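Local coordinates for cellulosomal scaffoldin (Bacteroides cellulosolvens, PDB 1TYJ), which carries type-II cohesin modules that probably bind dockerin modules and so assemble the cellulosome, at residues A[17-22]-A[112-117]. Numbering follows the deposited sequence.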
loop_
_atom_site.group_PDB
_atom_site.type_symbol
_atom_site.label_atom_id
_atom_site.label_comp_id
_atom_site.label_asym_id
_atom_site.label_seq_id
_atom_site.Cartn_x
_atom_site.Cartn_y
_atom_site.Cartn_z
ATOM N N LYS A 17 4.074 11.689 -12.854
ATOM C CA LYS A 17 3.447 10.939 -11.765
ATOM C C LYS A 17 3.828 9.474 -11.985
ATOM O O LYS A 17 3.869 8.989 -13.146
ATOM C CB LYS A 17 1.927 11.011 -11.847
ATOM C CG LYS A 17 1.320 12.390 -11.945
ATOM C CD LYS A 17 1.331 13.126 -10.667
ATOM C CE LYS A 17 0.820 14.574 -10.897
ATOM N NZ LYS A 17 -0.557 14.703 -11.494
ATOM N N VAL A 18 4.110 8.770 -10.897
ATOM C CA VAL A 18 4.410 7.348 -10.979
ATOM C C VAL A 18 3.593 6.659 -9.897
ATOM O O VAL A 18 3.503 7.174 -8.778
ATOM C CB VAL A 18 5.965 7.096 -10.791
ATOM C CG1 VAL A 18 6.567 7.844 -9.568
ATOM C CG2 VAL A 18 6.262 5.580 -10.739
ATOM N N THR A 19 2.965 5.538 -10.259
ATOM C CA THR A 19 2.061 4.851 -9.336
ATOM C C THR A 19 2.597 3.488 -8.898
ATOM O O THR A 19 3.012 2.676 -9.744
ATOM C CB THR A 19 0.677 4.747 -9.968
ATOM O OG1 THR A 19 0.206 6.073 -10.242
ATOM C CG2 THR A 19 -0.335 4.009 -9.063
ATOM N N LEU A 20 2.617 3.275 -7.581
ATOM C CA LEU A 20 2.879 1.972 -6.990
ATOM C C LEU A 20 1.529 1.280 -6.771
ATOM O O LEU A 20 0.730 1.722 -5.934
ATOM C CB LEU A 20 3.555 2.176 -5.632
ATOM C CG LEU A 20 4.060 0.901 -4.917
ATOM C CD1 LEU A 20 5.258 0.314 -5.703
ATOM C CD2 LEU A 20 4.461 1.179 -3.461
ATOM N N THR A 21 1.269 0.205 -7.513
ATOM C CA THR A 21 0.095 -0.604 -7.256
ATOM C C THR A 21 0.529 -1.708 -6.285
ATOM O O THR A 21 1.576 -2.371 -6.497
ATOM C CB THR A 21 -0.435 -1.191 -8.556
ATOM O OG1 THR A 21 -0.922 -0.135 -9.406
ATOM C CG2 THR A 21 -1.585 -2.172 -8.270
ATOM N N ILE A 22 -0.236 -1.872 -5.198
ATOM C CA ILE A 22 0.145 -2.823 -4.133
ATOM C C ILE A 22 -0.839 -3.961 -4.176
ATOM O O ILE A 22 -2.058 -3.738 -4.086
ATOM C CB ILE A 22 0.118 -2.185 -2.741
ATOM C CG1 ILE A 22 1.042 -0.941 -2.679
ATOM C CG2 ILE A 22 0.476 -3.244 -1.654
ATOM C CD1 ILE A 22 0.818 -0.066 -1.449
ATOM N N LYS A 112 -3.374 1.725 -4.300
ATOM C CA LYS A 112 -2.377 2.325 -5.183
ATOM C C LYS A 112 -1.952 3.651 -4.610
ATOM O O LYS A 112 -2.777 4.417 -4.142
ATOM C CB LYS A 112 -2.904 2.567 -6.588
ATOM C CG LYS A 112 -3.664 1.372 -7.187
ATOM C CD LYS A 112 -4.218 1.721 -8.533
ATOM C CE LYS A 112 -5.054 0.570 -9.031
ATOM N NZ LYS A 112 -5.738 0.917 -10.320
ATOM N N VAL A 113 -0.663 3.943 -4.712
ATOM C CA VAL A 113 -0.152 5.223 -4.249
ATOM C C VAL A 113 0.585 5.859 -5.403
ATOM O O VAL A 113 1.526 5.281 -5.949
ATOM C CB VAL A 113 0.823 5.051 -3.087
ATOM C CG1 VAL A 113 1.424 6.391 -2.645
ATOM C CG2 VAL A 113 0.159 4.376 -1.907
ATOM N N THR A 114 0.133 7.038 -5.804
ATOM C CA THR A 114 0.811 7.806 -6.848
ATOM C C THR A 114 1.687 8.849 -6.176
ATOM O O THR A 114 1.289 9.461 -5.163
ATOM C CB THR A 114 -0.245 8.503 -7.761
ATOM O OG1 THR A 114 -1.082 7.501 -8.365
ATOM C CG2 THR A 114 0.390 9.340 -8.881
ATOM N N PHE A 115 2.875 9.058 -6.764
ATOM C CA PHE A 115 3.822 10.078 -6.342
ATOM C C PHE A 115 4.108 11.019 -7.511
ATOM O O PHE A 115 4.192 10.564 -8.663
ATOM C CB PHE A 115 5.156 9.435 -5.964
ATOM C CG PHE A 115 5.079 8.449 -4.838
ATOM C CD1 PHE A 115 4.836 7.096 -5.078
ATOM C CD2 PHE A 115 5.330 8.859 -3.523
ATOM C CE1 PHE A 115 4.805 6.164 -4.003
ATOM C CE2 PHE A 115 5.288 7.947 -2.474
ATOM C CZ PHE A 115 5.043 6.604 -2.718
ATOM N N LYS A 116 4.216 12.315 -7.228
ATOM C CA LYS A 116 4.730 13.262 -8.209
ATOM C C LYS A 116 6.231 13.351 -7.988
ATOM O O LYS A 116 6.707 13.442 -6.852
ATOM C CB LYS A 116 4.045 14.644 -8.101
ATOM C CG LYS A 116 4.665 15.721 -9.012
ATOM C CD LYS A 116 4.119 17.124 -8.740
ATOM C CE LYS A 116 2.714 17.292 -9.278
ATOM N NZ LYS A 116 2.289 18.747 -9.224
ATOM N N VAL A 117 6.974 13.315 -9.084
ATOM C CA VAL A 117 8.431 13.464 -9.011
ATOM C C VAL A 117 8.768 14.945 -8.897
ATOM O O VAL A 117 8.396 15.733 -9.775
ATOM C CB VAL A 117 9.094 12.855 -10.259
ATOM C CG1 VAL A 117 10.598 13.074 -10.195
ATOM C CG2 VAL A 117 8.692 11.364 -10.384
#
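Thr-19 and Thr-114 face each other across two antiparallel strands of the cohesin beta sandwich, as a non-hydrogen-bonded pair whose side chains cross at an angle so that their hydroxyl oxygens meet, OG1 to OG1, at 2.7 Å. In both threonines OG1 stands beside the backbone N and anti to the carbonyl carbon (chi1 -59° and -60°), which turns the two oxygens toward each other; the proton of this bond may come from either. The methyls reach outward along the same face: Thr-19 CG2 lies 3.8 Å from Lys-112 CB, and Thr-114 CG2 rests 3.7 Å from Lys-17 CB. A valine in place of Thr-19 would probably leave the Thr-114 hydroxyl without its mate. On the opposite face, toward Leu-128 of the other sheet, Val-18 CG1 packs beside Phe-115 CB at 4.2 Å, while Leu-20 CB approaches the ring at its edge. Paired backbone bonds join Val-18 to Phe-115 and Leu-20 to Val-113. Back on the threonine face, Lys-17 bends at chi2 (-75°) over Lys-116, whose ammonium makes a cation-pi contact with Trp-47. The two lysine chains touch CE to CE at 3.7 Å, yet their NZ atoms stay 5.4 Å apart.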